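Local coordinates for protein porphyranase B (Zobellia galactanivorans, PDB 3JUU) that hydrolyses the sulfated polysaccharide porphyran at its (1->4) linkages between beta-D-galactopyranose and alpha-L-galactopyranose-6-sulfate, releasing mostly disaccharides, at residues Gly60-Glu65 against Gly96-Ser101; Gln75-Met80 against Asp262-Tyr267; Phe120-Phe125 against Val241-Asp246. All blocks are in the same frame, centred on the assembly; numbering follows the deposited sequence.

How the interactions relate
The three contacts have centres about 10 Å from one another within the jelly-roll beta-sandwich. Along the chain interactions 1 and 2 interlock, since 75-80 falls between the two segments of interaction 1, while interaction 3 is nested inside the long loop closed by interaction 2. Strand 90-101 pairs with strands 60-62, 73-87 and 237-242; strand 73-87 also pairs with strand 264-276, and strand 237-242 with strand 122-128. Ile76 CG2 of interaction 2 packs on Gly97 of interaction 1 and on Val242 of interaction 3, and Thr265 OG1 meets Ser123 OG. Interaction 1 lies beside likely substrate-binding residues, and interaction 3 contains one of them, Glu243.

Interaction 1 (Gly60-Glu65 against Gly96-Ser101); sequences GLFLAE and GGYVGS
Gly96 is held by both of its backbone polar groups: its N donates to Leu61 O at 2.8 Å, and its O accepts from Leu63 N at 3.0 Å in a nearly straight bond (177°). Embracing Gly96 from the residues before and after Phe62 makes a parallel bridge between Phe62 and Gly96. Asn66 ND2 supplies a second donor to Gly96 O.

Around these bonds the packing centres on Phe62. Its CG is anti to the carbonyl carbon (chi1 -60°), and the ring beyond crosses the Tyr98 side chain obliquely. Glycine suits position 96, where a side chain would point to the same face as this ring. Phe62 CD1 is 3.6 Å from Gly97 O. Tyr98 CB sits over one ring face, 3.9 Å from the centroid of the Phe62 ring, a CH-pi contact, while the two ring planes are inclined at 40°. Phe62 also meets Trp54 edge-to-face. An alanine here would probably leave a gap beside Tyr98 CB and cost Trp54 this edge-to-face contact.

Trp54 and Glu243, both likely substrate ligands, lie beside the Phe62 side chain, which places this short parallel pairing, in an otherwise largely antiparallel GH16 jelly roll, at the substrate-binding site.

Interaction 2 (Gln75-Met80 against Asp262-Tyr267); sequences QITTTM and DRTTTY. With SO4 (sulfate ion), chain F.
Arg263 holds Thr78 with both its carbonyl oxygen and its guanidinium. Arg263 O accepts from Thr78 N at 2.8 Å and also from Thr78 OG1 on a lone pair, while Arg263 NH1 donates to Thr78 O at 2.9 Å, the oxygen lying in the guanidinium plane. This happens just where strand 264-276 begins, which pairs antiparallel with strand 73-87 in the jelly-roll sandwich. Thr78 suits the place because its hydroxyl, set between its own N and carbonyl carbon (chi1 59°), adds a second bond to the same acceptor. The long arginine chain bends at chi3, and its flat end meets a sulfate ion, probably from the crystallisation liquor: NH1 bonds O3 and NH2 bonds O1. Gly258 O accepts from NE, so protein carbonyls hold both NE and NH1.

Farther along, Ile76 and Thr265 form a hydrogen-bonded pair through N and O in both directions. Next to it the non-hydrogen-bonded pair Thr77 and Thr264 brings two hydroxyls together, OG1 to OG1 at 2.8 Å, and Thr264 OG1 also reaches Lys260 O. The other branch, Thr264 CG2, rests 3.5 Å from Gln75 CB. On the opposite face Ile76 CD1 touches the Tyr267 ring, whose OH is bonded to Thr124 O. Gln75 OE1 is held by Ser68 OG, leaving Gln75 NE2 to donate at 2.7 Å to a water that also hydrogen-bonds Thr266 OG1.

Interaction 3 (Phe120-Phe125 against Val241-Asp246); sequences FMSSTF and VVETYD
Ser122 and Glu243 are tied by three hydrogen bonds. Ser122 N donates to Glu243 O at 2.9 Å; in the other direction Glu243 N donates to Ser122 OG, and that hydroxyl donates a hydrogen bond to Glu243 OE2 at 2.7 Å. A small residue with a short hydroxyl arm suits this spot, since OG has to serve both the backbone and the carboxylate of one partner. The torsions make this possible. Ser122 OG stands between its backbone N and carbonyl carbon (chi1 78°). Glu243 starts with CB leading away from the other segment, but its CG takes the corresponding position (chi1 77°), the bend at chi2 (-141°) brings CD back toward Ser122, and OE2 reaches its OG. OE2 is met on its anti side, while OE1 forms a salt bridge with Arg57 and hydrogen-bonds a glycerol, probably from the crystallisation liquor; Glu243 is a likely substrate ligand.

The Tyr245 ring also reaches this serine, its CE2 3.4 Å from Ser122 CB. Its hydroxyl meets Thr124 CG2 tip to tip and is hydrogen-bonded to Glu148, the probable proton donor. Thr124 uses its two branches differently, the methyl facing Tyr245 and Glu243, the hydroxyl donating to Val241 O at 2.7 Å. Both methyls of Val242 pack against Ser122 O, CG1 at 3.3 Å. Farther out, Met121 CG rests over the centre of the Phe120 ring, and Thr244 CG2 lies beside both side chains, 3.7 Å from Phe120 CE1. A water accepts from Tyr245 N and probably donates to Phe120 O.

In the sandwich, strand 122-128 lies between strand 237-242 and strand 141-150, which carries the likely catalytic Glu143 and Glu148, while strand 90-101 pairs with strand 237-242 through Gly97 and Val242.

Interaction 1 (Gly60-Glu65 against Gly96-Ser101)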
# COMPACT_ATOMS: atom_id res chain seq x y z
N GLY A 60 -2.24 -14.25 9.03
CA GLY A 60 -3.27 -13.18 8.87
C GLY A 60 -4.11 -13.38 7.57
O GLY A 60 -3.55 -13.30 6.42
N LEU A 61 -5.41 -13.64 7.73
CA LEU A 61 -6.26 -13.98 6.61
C LEU A 61 -7.02 -12.70 6.26
O LEU A 61 -7.65 -12.06 7.14
CB LEU A 61 -7.21 -15.15 7.01
CG LEU A 61 -8.18 -15.67 5.91
CD1 LEU A 61 -7.32 -16.45 4.91
CD2 LEU A 61 -9.25 -16.64 6.58
N PHE A 62 -7.04 -12.34 4.95
CA PHE A 62 -7.78 -11.13 4.56
C PHE A 62 -9.30 -11.40 4.56
O PHE A 62 -9.75 -12.33 3.86
CB PHE A 62 -7.41 -10.76 3.10
CG PHE A 62 -5.91 -10.47 2.93
CD1 PHE A 62 -5.25 -9.80 3.96
CD2 PHE A 62 -5.24 -10.77 1.75
CE1 PHE A 62 -3.83 -9.45 3.84
CE2 PHE A 62 -3.86 -10.44 1.58
CZ PHE A 62 -3.18 -9.77 2.65
N LEU A 63 -10.03 -10.65 5.40
CA LEU A 63 -11.49 -10.84 5.45
C LEU A 63 -12.19 -9.70 4.77
O LEU A 63 -11.94 -8.55 5.11
CB LEU A 63 -11.95 -10.86 6.93
CG LEU A 63 -11.29 -11.93 7.85
CD1 LEU A 63 -11.98 -11.90 9.28
CD2 LEU A 63 -11.39 -13.37 7.32
N ALA A 64 -13.17 -10.00 3.93
CA ALA A 64 -14.01 -8.94 3.37
C ALA A 64 -14.76 -8.20 4.48
O ALA A 64 -14.97 -6.97 4.40
CB ALA A 64 -14.95 -9.54 2.28
N GLU A 65 -15.15 -8.95 5.55
CA GLU A 65 -15.91 -8.35 6.68
C GLU A 65 -15.09 -7.34 7.45
O GLU A 65 -15.64 -6.59 8.28
CB GLU A 65 -16.34 -9.43 7.74
CG GLU A 65 -16.95 -10.75 7.21
CD GLU A 65 -15.90 -11.86 6.79
OE1 GLU A 65 -15.63 -12.83 7.64
OE2 GLU A 65 -15.37 -11.78 5.63
N GLY A 96 -6.98 -9.83 8.68
CA GLY A 96 -6.58 -8.48 8.16
C GLY A 96 -7.52 -8.17 7.04
O GLY A 96 -8.72 -8.55 7.09
N GLY A 97 -7.06 -7.40 6.03
CA GLY A 97 -7.97 -7.05 4.96
C GLY A 97 -7.16 -6.63 3.75
O GLY A 97 -5.97 -6.23 3.86
N TYR A 98 -7.84 -6.70 2.61
CA TYR A 98 -7.18 -6.47 1.31
C TYR A 98 -8.13 -5.66 0.51
O TYR A 98 -9.38 -5.97 0.47
CB TYR A 98 -6.89 -7.82 0.65
CG TYR A 98 -6.50 -7.78 -0.85
CD1 TYR A 98 -5.21 -8.03 -1.25
CD2 TYR A 98 -7.46 -7.44 -1.85
CE1 TYR A 98 -4.84 -8.02 -2.60
CE2 TYR A 98 -7.10 -7.42 -3.21
CZ TYR A 98 -5.79 -7.75 -3.55
OH TYR A 98 -5.39 -7.80 -4.83
N VAL A 99 -7.62 -4.58 -0.08
CA VAL A 99 -8.46 -3.81 -1.01
C VAL A 99 -7.56 -3.55 -2.24
O VAL A 99 -6.51 -2.91 -2.07
CB VAL A 99 -8.88 -2.44 -0.38
CG1 VAL A 99 -9.84 -1.68 -1.40
CG2 VAL A 99 -9.57 -2.60 0.99
N GLY A 100 -7.94 -4.06 -3.42
CA GLY A 100 -7.18 -3.85 -4.63
C GLY A 100 -8.01 -3.17 -5.72
O GLY A 100 -9.24 -3.43 -5.87
N SER A 101 -7.38 -2.25 -6.46
CA SER A 101 -8.14 -1.58 -7.59
C SER A 101 -8.40 -2.56 -8.70
O SER A 101 -7.51 -3.31 -9.12
CB SER A 101 -7.41 -0.29 -8.10
OG SER A 101 -6.18 -0.62 -8.77

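Interaction 2 (Gln75-Met80 against Asp262-Tyr267)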
# COMPACT_ATOMS: atom_id res chain seq x y z
N GLN A 75 -11.93 1.86 6.26
CA GLN A 75 -11.44 1.35 7.53
C GLN A 75 -11.10 -0.10 7.25
O GLN A 75 -11.94 -0.85 6.71
CB GLN A 75 -12.51 1.44 8.63
CG GLN A 75 -12.92 2.93 8.84
CD GLN A 75 -13.94 3.06 9.91
OE1 GLN A 75 -14.91 2.27 9.97
NE2 GLN A 75 -13.69 3.95 10.83
N ILE A 76 -9.82 -0.48 7.53
CA ILE A 76 -9.43 -1.90 7.45
C ILE A 76 -9.04 -2.29 8.87
O ILE A 76 -8.07 -1.76 9.44
CB ILE A 76 -8.23 -2.14 6.46
CG1 ILE A 76 -8.55 -1.50 5.08
CG2 ILE A 76 -7.97 -3.69 6.35
CD1 ILE A 76 -7.40 -1.84 4.02
N THR A 77 -9.82 -3.20 9.46
CA THR A 77 -9.70 -3.43 10.89
C THR A 77 -9.07 -4.81 11.13
O THR A 77 -9.52 -5.80 10.56
CB THR A 77 -11.13 -3.38 11.51
OG1 THR A 77 -11.67 -2.04 11.40
CG2 THR A 77 -11.05 -3.73 13.02
N THR A 78 -8.10 -4.89 12.02
CA THR A 78 -7.52 -6.17 12.40
C THR A 78 -8.34 -6.87 13.47
O THR A 78 -8.85 -6.20 14.41
CB THR A 78 -6.14 -6.02 12.98
OG1 THR A 78 -6.17 -5.19 14.14
CG2 THR A 78 -5.08 -5.44 11.96
N THR A 79 -8.41 -8.19 13.37
CA THR A 79 -9.22 -9.00 14.34
C THR A 79 -8.51 -10.28 14.72
O THR A 79 -7.50 -10.71 14.08
CB THR A 79 -10.62 -9.36 13.78
OG1 THR A 79 -10.50 -10.13 12.58
CG2 THR A 79 -11.47 -8.12 13.46
N MET A 80 -8.97 -10.85 15.84
CA MET A 80 -8.60 -12.23 16.15
C MET A 80 -9.70 -13.08 15.46
O MET A 80 -10.88 -12.77 15.56
CB MET A 80 -8.58 -12.45 17.67
CG MET A 80 -8.10 -13.89 18.00
SD MET A 80 -6.33 -14.09 17.74
CE MET A 80 -5.63 -13.11 19.08
N ASP A 262 -7.72 1.66 17.46
CA ASP A 262 -6.31 1.18 17.48
C ASP A 262 -6.14 -0.01 16.54
O ASP A 262 -5.05 -0.13 15.93
CB ASP A 262 -5.89 0.71 18.84
CG ASP A 262 -5.63 1.86 19.82
OD1 ASP A 262 -5.67 3.02 19.38
OD2 ASP A 262 -5.31 1.52 20.98
N ARG A 263 -7.18 -0.86 16.35
CA ARG A 263 -7.04 -2.01 15.39
C ARG A 263 -7.32 -1.64 13.95
O ARG A 263 -7.20 -2.50 13.08
CB ARG A 263 -7.99 -3.17 15.81
CG ARG A 263 -7.40 -3.81 17.07
CD ARG A 263 -8.31 -5.00 17.61
NE ARG A 263 -9.67 -4.52 18.01
CZ ARG A 263 -10.84 -4.67 17.35
NH1 ARG A 263 -11.00 -5.21 16.12
NH2 ARG A 263 -11.95 -4.20 17.96
N THR A 264 -7.62 -0.37 13.66
CA THR A 264 -8.11 0.03 12.36
C THR A 264 -7.07 0.89 11.62
O THR A 264 -6.57 1.83 12.20
CB THR A 264 -9.42 0.80 12.46
OG1 THR A 264 -10.41 -0.14 12.98
CG2 THR A 264 -9.91 1.40 11.04
N THR A 265 -6.80 0.53 10.37
CA THR A 265 -5.98 1.40 9.48
C THR A 265 -7.02 2.21 8.73
O THR A 265 -7.94 1.63 8.17
CB THR A 265 -5.17 0.48 8.49
OG1 THR A 265 -4.26 -0.30 9.28
CG2 THR A 265 -4.41 1.45 7.52
N THR A 266 -6.92 3.53 8.76
CA THR A 266 -7.97 4.36 8.15
C THR A 266 -7.39 5.16 6.96
O THR A 266 -6.35 5.80 7.15
CB THR A 266 -8.49 5.36 9.21
OG1 THR A 266 -8.96 4.64 10.39
CG2 THR A 266 -9.61 6.28 8.60
N TYR A 267 -8.03 5.08 5.80
CA TYR A 267 -7.63 5.86 4.62
C TYR A 267 -8.74 6.85 4.41
O TYR A 267 -9.87 6.42 4.12
CB TYR A 267 -7.50 4.97 3.40
CG TYR A 267 -6.55 3.79 3.59
CD1 TYR A 267 -5.24 3.83 3.03
CD2 TYR A 267 -6.93 2.64 4.30
CE1 TYR A 267 -4.37 2.70 3.19
CE2 TYR A 267 -6.06 1.55 4.48
CZ TYR A 267 -4.79 1.59 3.93
OH TYR A 267 -3.93 0.54 4.07
S SO4 F . -14.70 -5.50 15.64
O1 SO4 F . -14.72 -4.84 16.96
O2 SO4 F . -15.67 -4.73 14.83
O3 SO4 F . -13.40 -5.53 14.95
O4 SO4 F . -15.20 -6.89 15.76
O HOH W 1 -11.38 5.29 11.40

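Interaction 3 (Phe120-Phe125 against Val241-Asp246)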
# COMPACT_ATOMS: atom_id res chain seq x y z
N PHE A 120 0.59 -5.15 15.67
CA PHE A 120 1.76 -5.76 14.98
C PHE A 120 1.54 -6.02 13.48
O PHE A 120 2.54 -6.41 12.79
CB PHE A 120 2.10 -7.10 15.71
CG PHE A 120 1.16 -8.25 15.37
CD1 PHE A 120 1.60 -9.30 14.52
CD2 PHE A 120 -0.11 -8.35 15.95
CE1 PHE A 120 0.78 -10.37 14.17
CE2 PHE A 120 -0.94 -9.44 15.66
CZ PHE A 120 -0.53 -10.47 14.74
N MET A 121 0.30 -5.87 12.99
CA MET A 121 -0.05 -6.07 11.57
C MET A 121 0.17 -4.77 10.78
O MET A 121 0.34 -3.74 11.35
CB MET A 121 -1.52 -6.56 11.43
CG MET A 121 -1.59 -7.96 12.06
SD MET A 121 -3.26 -8.71 12.05
CE MET A 121 -3.68 -8.86 10.25
N SER A 122 0.33 -4.91 9.47
CA SER A 122 0.77 -3.81 8.64
C SER A 122 -0.31 -2.77 8.34
O SER A 122 -1.56 -3.00 8.58
CB SER A 122 1.29 -4.43 7.31
OG SER A 122 0.17 -4.79 6.48
N SER A 123 0.14 -1.62 7.84
CA SER A 123 -0.75 -0.65 7.18
C SER A 123 -0.02 -0.17 5.92
O SER A 123 1.09 0.30 6.07
CB SER A 123 -0.93 0.56 8.09
OG SER A 123 -1.62 0.19 9.27
N THR A 124 -0.59 -0.42 4.72
CA THR A 124 0.22 -0.29 3.52
C THR A 124 -0.54 0.40 2.41
O THR A 124 -1.82 0.42 2.38
CB THR A 124 0.68 -1.68 3.00
OG1 THR A 124 -0.45 -2.43 2.52
CG2 THR A 124 1.42 -2.51 4.13
N PHE A 125 0.23 0.92 1.46
CA PHE A 125 -0.37 1.55 0.28
C PHE A 125 0.68 1.34 -0.83
O PHE A 125 1.87 1.74 -0.61
CB PHE A 125 -0.49 3.05 0.55
CG PHE A 125 -1.07 3.84 -0.60
CD1 PHE A 125 -2.25 3.42 -1.26
CD2 PHE A 125 -0.42 5.02 -1.07
CE1 PHE A 125 -2.78 4.18 -2.34
CE2 PHE A 125 -0.96 5.80 -2.13
CZ PHE A 125 -2.10 5.38 -2.80
N VAL A 241 -3.59 -2.73 2.15
CA VAL A 241 -3.56 -4.10 2.70
C VAL A 241 -3.10 -4.03 4.12
O VAL A 241 -2.16 -3.27 4.48
CB VAL A 241 -2.64 -5.04 1.85
CG1 VAL A 241 -2.36 -6.41 2.58
CG2 VAL A 241 -3.27 -5.26 0.42
N VAL A 242 -3.70 -4.89 4.94
CA VAL A 242 -3.34 -4.97 6.36
C VAL A 242 -3.08 -6.46 6.56
O VAL A 242 -3.99 -7.29 6.38
CB VAL A 242 -4.55 -4.49 7.26
CG1 VAL A 242 -4.28 -4.90 8.77
CG2 VAL A 242 -4.73 -2.95 7.13
N GLU A 243 -1.83 -6.83 6.87
CA GLU A 243 -1.41 -8.25 6.77
C GLU A 243 -0.54 -8.61 7.98
O GLU A 243 -0.16 -7.70 8.75
CB GLU A 243 -0.54 -8.41 5.52
CG GLU A 243 0.87 -7.89 5.70
CD GLU A 243 1.36 -7.20 4.44
OE1 GLU A 243 2.09 -7.87 3.67
OE2 GLU A 243 1.04 -6.00 4.24
N THR A 244 -0.13 -9.87 8.10
CA THR A 244 0.99 -10.18 9.04
C THR A 244 2.27 -10.30 8.18
O THR A 244 2.26 -10.89 7.08
CB THR A 244 0.70 -11.52 9.78
OG1 THR A 244 0.28 -12.47 8.78
CG2 THR A 244 -0.50 -11.33 10.82
N TYR A 245 3.35 -9.74 8.68
CA TYR A 245 4.68 -9.97 8.13
C TYR A 245 5.41 -11.04 8.96
O TYR A 245 5.31 -11.05 10.16
CB TYR A 245 5.49 -8.69 8.35
CG TYR A 245 5.09 -7.54 7.49
CD1 TYR A 245 5.11 -7.61 6.12
CD2 TYR A 245 4.79 -6.29 8.10
CE1 TYR A 245 4.85 -6.46 5.30
CE2 TYR A 245 4.56 -5.18 7.31
CZ TYR A 245 4.55 -5.28 5.93
OH TYR A 245 4.31 -4.11 5.21
N ASP A 246 6.14 -11.95 8.30
CA ASP A 246 6.88 -12.98 9.05
C ASP A 246 7.86 -12.41 10.03
O ASP A 246 8.17 -13.04 11.07
CB ASP A 246 7.66 -13.84 8.03
CG ASP A 246 6.74 -14.82 7.27
OD1 ASP A 246 5.50 -14.92 7.53
OD2 ASP A 246 7.26 -15.46 6.38
O HOH W 2 3.08 -8.65 11.32